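Pre-mRNA-splicing factor SAD1 (Saccharomyces cerevisiae, PDB 4MSX) promotes assembly of newly made U4 snRNA into the U4/U6 snRNP and is required for pre-mRNA splicing, although it is built like a deubiquitinase. Local coordinates at residues L288-K300 against T364-I376. Residues are numbered along the deposited sequence; the frame is centred on the assembly and turned at random.
Sequences LNHSCKGKVKIAK and TVFELTRLPQFLI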
loop_
_atom_site.group_PDB
_atom_site.type_symbol
_atom_site.label_atom_id
_atom_site.label_comp_id
_atom_site.label_asym_id
_atom_site.label_seq_id
_atom_site.Cartn_x
_atom_site.Cartn_y
_atom_site.Cartn_z
ATOM N N LEU A 288 3.559 -11.098 10.198
ATOM C CA LEU A 288 2.253 -10.429 10.467
ATOM C C LEU A 288 1.623 -10.949 11.734
ATOM O O LEU A 288 1.145 -10.180 12.562
ATOM C CB LEU A 288 1.269 -10.665 9.287
ATOM C CG LEU A 288 1.671 -9.989 7.976
ATOM C CD1 LEU A 288 0.668 -10.398 6.858
ATOM C CD2 LEU A 288 1.601 -8.486 8.177
ATOM N N ASN A 289 1.613 -12.262 11.919
ATOM C CA ASN A 289 1.101 -12.775 13.200
ATOM C C ASN A 289 1.822 -12.203 14.412
ATOM O O ASN A 289 1.188 -11.821 15.396
ATOM C CB ASN A 289 1.051 -14.316 13.210
ATOM C CG ASN A 289 -0.195 -14.845 12.500
ATOM O OD1 ASN A 289 -1.239 -14.976 13.114
ATOM N ND2 ASN A 289 -0.101 -15.082 11.202
ATOM N N HIS A 290 3.136 -12.058 14.352
ATOM C CA HIS A 290 3.812 -11.550 15.510
ATOM C C HIS A 290 3.607 -10.056 15.670
ATOM O O HIS A 290 3.414 -9.542 16.778
ATOM C CB HIS A 290 5.346 -11.797 15.437
ATOM C CG HIS A 290 6.074 -11.101 16.533
ATOM N ND1 HIS A 290 6.027 -11.534 17.842
ATOM C CD2 HIS A 290 6.786 -9.954 16.542
ATOM C CE1 HIS A 290 6.712 -10.698 18.603
ATOM N NE2 HIS A 290 7.181 -9.732 17.838
ATOM N N SER A 291 3.649 -9.325 14.561
ATOM C CA SER A 291 3.700 -7.879 14.694
ATOM C C SER A 291 2.326 -7.166 14.731
ATOM O O SER A 291 2.230 -6.053 15.249
ATOM C CB SER A 291 4.495 -7.288 13.529
ATOM O OG SER A 291 5.839 -7.738 13.593
ATOM N N CYS A 292 1.311 -7.788 14.129
ATOM C CA CYS A 292 0.043 -7.085 13.837
ATOM C C CYS A 292 -1.170 -7.704 14.516
ATOM O O CYS A 292 -2.264 -7.097 14.549
ATOM C CB CYS A 292 -0.203 -7.078 12.296
ATOM S SG CYS A 292 1.057 -6.121 11.489
ATOM N N LYS A 293 -1.033 -8.922 15.008
ATOM C CA LYS A 293 -2.218 -9.653 15.431
ATOM C C LYS A 293 -2.467 -9.481 16.933
ATOM O O LYS A 293 -1.626 -9.808 17.770
ATOM C CB LYS A 293 -2.130 -11.123 15.038
ATOM C CG LYS A 293 -3.338 -11.943 15.536
ATOM C CD LYS A 293 -3.369 -13.350 14.941
ATOM C CE LYS A 293 -3.946 -13.351 13.512
ATOM N NZ LYS A 293 -3.932 -14.711 12.865
ATOM N N GLY A 294 -3.581 -8.842 17.253
ATOM C CA GLY A 294 -3.951 -8.582 18.631
ATOM C C GLY A 294 -4.858 -9.682 19.122
ATOM O O GLY A 294 -5.260 -10.567 18.347
ATOM N N LYS A 295 -5.233 -9.643 20.408
ATOM C CA LYS A 295 -6.216 -10.596 20.901
ATOM C C LYS A 295 -7.086 -9.876 21.909
ATOM O O LYS A 295 -6.584 -9.085 22.724
ATOM C CB LYS A 295 -5.546 -11.795 21.598
ATOM C CG LYS A 295 -4.703 -12.637 20.696
ATOM C CD LYS A 295 -4.169 -13.886 21.422
ATOM C CE LYS A 295 -3.200 -14.673 20.510
ATOM N NZ LYS A 295 -2.694 -15.904 21.172
ATOM N N VAL A 296 -8.395 -10.111 21.813
ATOM C CA VAL A 296 -9.346 -9.598 22.793
ATOM C C VAL A 296 -9.891 -10.792 23.553
ATOM O O VAL A 296 -10.196 -11.833 22.957
ATOM C CB VAL A 296 -10.570 -8.887 22.147
ATOM C CG1 VAL A 296 -11.480 -8.322 23.233
ATOM C CG2 VAL A 296 -10.145 -7.801 21.211
ATOM N N LYS A 297 -10.009 -10.657 24.869
ATOM C CA LYS A 297 -10.629 -11.708 25.655
ATOM C C LYS A 297 -11.949 -11.178 26.164
ATOM O O LYS A 297 -12.019 -10.065 26.694
ATOM C CB LYS A 297 -9.685 -12.069 26.821
ATOM C CG LYS A 297 -10.323 -12.891 27.949
ATOM C CD LYS A 297 -9.300 -13.086 29.099
ATOM C CE LYS A 297 -9.831 -14.042 30.161
ATOM N NZ LYS A 297 -8.964 -14.084 31.379
ATOM N N ILE A 298 -13.005 -11.957 26.018
ATOM C CA ILE A 298 -14.296 -11.556 26.548
ATOM C C ILE A 298 -14.700 -12.584 27.594
ATOM O O ILE A 298 -14.692 -13.791 27.294
ATOM C CB ILE A 298 -15.386 -11.532 25.423
ATOM C CG1 ILE A 298 -14.966 -10.595 24.293
ATOM C CG2 ILE A 298 -16.726 -11.137 26.010
ATOM C CD1 ILE A 298 -14.317 -11.312 23.145
ATOM N N ALA A 299 -15.054 -12.140 28.797
ATOM C CA ALA A 299 -15.280 -13.075 29.895
ATOM C C ALA A 299 -16.465 -12.690 30.755
ATOM O O ALA A 299 -16.719 -11.512 30.981
ATOM C CB ALA A 299 -14.019 -13.140 30.787
ATOM N N LYS A 300 -17.161 -13.683 31.295
ATOM C CA LYS A 300 -18.167 -13.407 32.327
ATOM C C LYS A 300 -17.991 -14.350 33.519
ATOM O O LYS A 300 -17.703 -13.907 34.633
ATOM C CB LYS A 300 -19.568 -13.537 31.746
ATOM C CG LYS A 300 -20.635 -12.700 32.459
ATOM C CD LYS A 300 -21.989 -12.791 31.734
ATOM C CE LYS A 300 -23.099 -11.971 32.421
ATOM N NZ LYS A 300 -23.084 -10.504 32.088
ATOM N N THR A 364 -20.072 -8.987 32.134
ATOM C CA THR A 364 -19.217 -9.127 30.957
ATOM C C THR A 364 -18.035 -8.140 30.968
ATOM O O THR A 364 -18.196 -6.949 31.249
ATOM C CB THR A 364 -19.986 -8.952 29.648
ATOM O OG1 THR A 364 -21.001 -9.953 29.554
ATOM C CG2 THR A 364 -19.037 -9.103 28.461
ATOM N N VAL A 365 -16.851 -8.649 30.650
ATOM C CA VAL A 365 -15.629 -7.872 30.730
ATOM C C VAL A 365 -14.781 -8.120 29.470
ATOM O O VAL A 365 -14.629 -9.267 29.025
ATOM C CB VAL A 365 -14.835 -8.275 31.985
ATOM C CG1 VAL A 365 -13.478 -7.634 31.992
ATOM C CG2 VAL A 365 -15.609 -7.871 33.242
ATOM N N PHE A 366 -14.243 -7.039 28.910
ATOM C CA PHE A 366 -13.468 -7.074 27.659
ATOM C C PHE A 366 -12.051 -6.703 27.997
ATOM O O PHE A 366 -11.851 -5.738 28.739
ATOM C CB PHE A 366 -13.989 -6.024 26.693
ATOM C CG PHE A 366 -15.288 -6.385 26.057
ATOM C CD1 PHE A 366 -16.482 -6.117 26.704
ATOM C CD2 PHE A 366 -15.310 -6.985 24.814
ATOM C CE1 PHE A 366 -17.683 -6.451 26.119
ATOM C CE2 PHE A 366 -16.507 -7.319 24.210
ATOM C CZ PHE A 366 -17.695 -7.051 24.864
ATOM N N GLU A 367 -11.074 -7.423 27.465
ATOM C CA GLU A 367 -9.700 -7.097 27.761
ATOM C C GLU A 367 -8.819 -7.330 26.535
ATOM O O GLU A 367 -8.945 -8.369 25.902
ATOM C CB GLU A 367 -9.189 -8.001 28.888
ATOM C CG GLU A 367 -7.792 -7.621 29.383
ATOM C CD GLU A 367 -7.270 -8.566 30.482
ATOM O OE1 GLU A 367 -8.030 -9.470 30.922
ATOM O OE2 GLU A 367 -6.093 -8.407 30.896
ATOM N N LEU A 368 -7.921 -6.405 26.231
ATOM C CA LEU A 368 -6.923 -6.674 25.178
ATOM C C LEU A 368 -5.819 -7.516 25.782
ATOM O O LEU A 368 -5.007 -6.996 26.526
ATOM C CB LEU A 368 -6.371 -5.355 24.610
ATOM C CG LEU A 368 -7.469 -4.631 23.830
ATOM C CD1 LEU A 368 -7.061 -3.214 23.468
ATOM C CD2 LEU A 368 -7.847 -5.453 22.584
ATOM N N THR A 369 -5.801 -8.818 25.529
ATOM C CA THR A 369 -4.777 -9.650 26.173
ATOM C C THR A 369 -3.525 -9.841 25.313
ATOM O O THR A 369 -2.537 -10.376 25.792
ATOM C CB THR A 369 -5.294 -11.027 26.495
ATOM O OG1 THR A 369 -5.871 -11.593 25.299
ATOM C CG2 THR A 369 -6.352 -10.954 27.610
ATOM N N ARG A 370 -3.564 -9.478 24.032
ATOM C CA ARG A 370 -2.301 -9.351 23.295
ATOM C C ARG A 370 -2.291 -8.016 22.600
ATOM O O ARG A 370 -3.165 -7.707 21.765
ATOM C CB ARG A 370 -2.058 -10.489 22.307
ATOM C CG ARG A 370 -0.639 -10.368 21.597
ATOM C CD ARG A 370 -0.378 -11.531 20.650
ATOM N NE ARG A 370 1.063 -11.624 20.388
ATOM C CZ ARG A 370 1.699 -11.064 19.371
ATOM N NH1 ARG A 370 1.017 -10.397 18.427
ATOM N NH2 ARG A 370 3.032 -11.207 19.280
ATOM N N LEU A 371 -1.328 -7.205 22.969
ATOM C CA LEU A 371 -1.195 -5.889 22.386
ATOM C C LEU A 371 -0.043 -5.977 21.389
ATOM O O LEU A 371 1.086 -6.210 21.772
ATOM C CB LEU A 371 -0.934 -4.835 23.461
ATOM C CG LEU A 371 -2.192 -4.409 24.234
ATOM C CD1 LEU A 371 -1.834 -3.540 25.411
ATOM C CD2 LEU A 371 -3.141 -3.675 23.320
ATOM N N PRO A 372 -0.348 -5.853 20.088
ATOM C CA PRO A 372 0.680 -6.043 19.058
ATOM C C PRO A 372 1.588 -4.843 18.915
ATOM O O PRO A 372 1.217 -3.762 19.346
ATOM C CB PRO A 372 -0.154 -6.238 17.746
ATOM C CG PRO A 372 -1.443 -5.505 17.993
ATOM C CD PRO A 372 -1.701 -5.606 19.532
ATOM N N GLN A 373 2.751 -5.014 18.271
ATOM C CA GLN A 373 3.585 -3.873 17.936
ATOM C C GLN A 373 2.765 -2.856 17.084
ATOM O O GLN A 373 2.929 -1.636 17.230
ATOM C CB GLN A 373 4.808 -4.330 17.095
ATOM C CG GLN A 373 5.711 -3.192 16.759
ATOM C CD GLN A 373 6.508 -2.738 18.016
ATOM O OE1 GLN A 373 6.432 -3.379 19.091
ATOM N NE2 GLN A 373 7.236 -1.626 17.897
ATOM N N PHE A 374 1.935 -3.351 16.160
ATOM C CA PHE A 374 1.084 -2.444 15.341
ATOM C C PHE A 374 -0.369 -2.762 15.628
ATOM O O PHE A 374 -0.827 -3.860 15.306
ATOM C CB PHE A 374 1.372 -2.634 13.822
ATOM C CG PHE A 374 2.758 -2.284 13.462
ATOM C CD1 PHE A 374 3.112 -0.972 13.253
ATOM C CD2 PHE A 374 3.754 -3.279 13.446
ATOM C CE1 PHE A 374 4.444 -0.636 12.916
ATOM C CE2 PHE A 374 5.104 -2.961 13.162
ATOM C CZ PHE A 374 5.448 -1.639 12.911
ATOM N N LEU A 375 -1.062 -1.812 16.246
ATOM C CA LEU A 375 -2.473 -1.948 16.641
ATOM C C LEU A 375 -3.266 -1.124 15.645
ATOM O O LEU A 375 -3.048 0.092 15.506
ATOM C CB LEU A 375 -2.621 -1.396 18.085
ATOM C CG LEU A 375 -3.999 -1.470 18.757
ATOM C CD1 LEU A 375 -4.546 -2.910 18.719
ATOM C CD2 LEU A 375 -3.878 -0.950 20.221
ATOM N N ILE A 376 -4.147 -1.805 14.909
ATOM C CA ILE A 376 -4.901 -1.174 13.828
ATOM C C ILE A 376 -6.358 -1.049 14.252
ATOM O O ILE A 376 -7.009 -2.068 14.575
ATOM C CB ILE A 376 -4.818 -2.058 12.555
ATOM C CG1 ILE A 376 -3.360 -2.357 12.229
ATOM C CG2 ILE A 376 -5.555 -1.331 11.365
ATOM C CD1 ILE A 376 -3.169 -3.376 11.018
HETATM O O HOH W 1 4.121 -7.478 18.439
HETATM O O HOH W 2 -3.904 -4.695 15.074
HETATM O O HOH W 3 -12.075 -10.138 29.512
HETATM O O HOH W 4 -6.936 -11.789 31.437
#
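R370 reaches from the end of strand 365-370 to the end of helix 282-292 and the loop after it, where its guanidinium edge meets the carbonyls of H290 and K293. R370 NH1 and NH2 both donate to H290 O, each at 3.0 Å, NH2 in the carbonyl plane on a lone pair and NH1 well above that plane; R370 NH1 also donates to K293 O at 2.8 Å. With CG anti to the backbone N (chi1 -176°) and the chain extended as far as NE, the arginine spans this distance. With an alanine in its place, H290 O and K293 O would lose their guanidinium donors, and the tie between helix end and strand would probably weaken. Close by, packing is tight: P372 CB lies 3.5 Å from S291 O, which accepts a hydrogen bond from F374 N, while C292 SG sits obliquely beside the F374 ring. V296 packs against L368 on the face that also carries I298 and F366, where I298 CG1 lies 3.6 Å from F366 CE2; F320 of strand 315-320 touches V296 too. The other face is looser: K297 and E367 share a water, K297 NZ standing 4.7 Å from E367 OE1. At the strand ends the poorly ordered K300 and T364 are joined by a weak bond from NZ to OG1. T369 and R370 both oppose K295, a classic beta bulge in the three-stranded antiparallel sheet of the USP-like domain, with 294-299 as its central strand, consistent with the fingers of the USP fold.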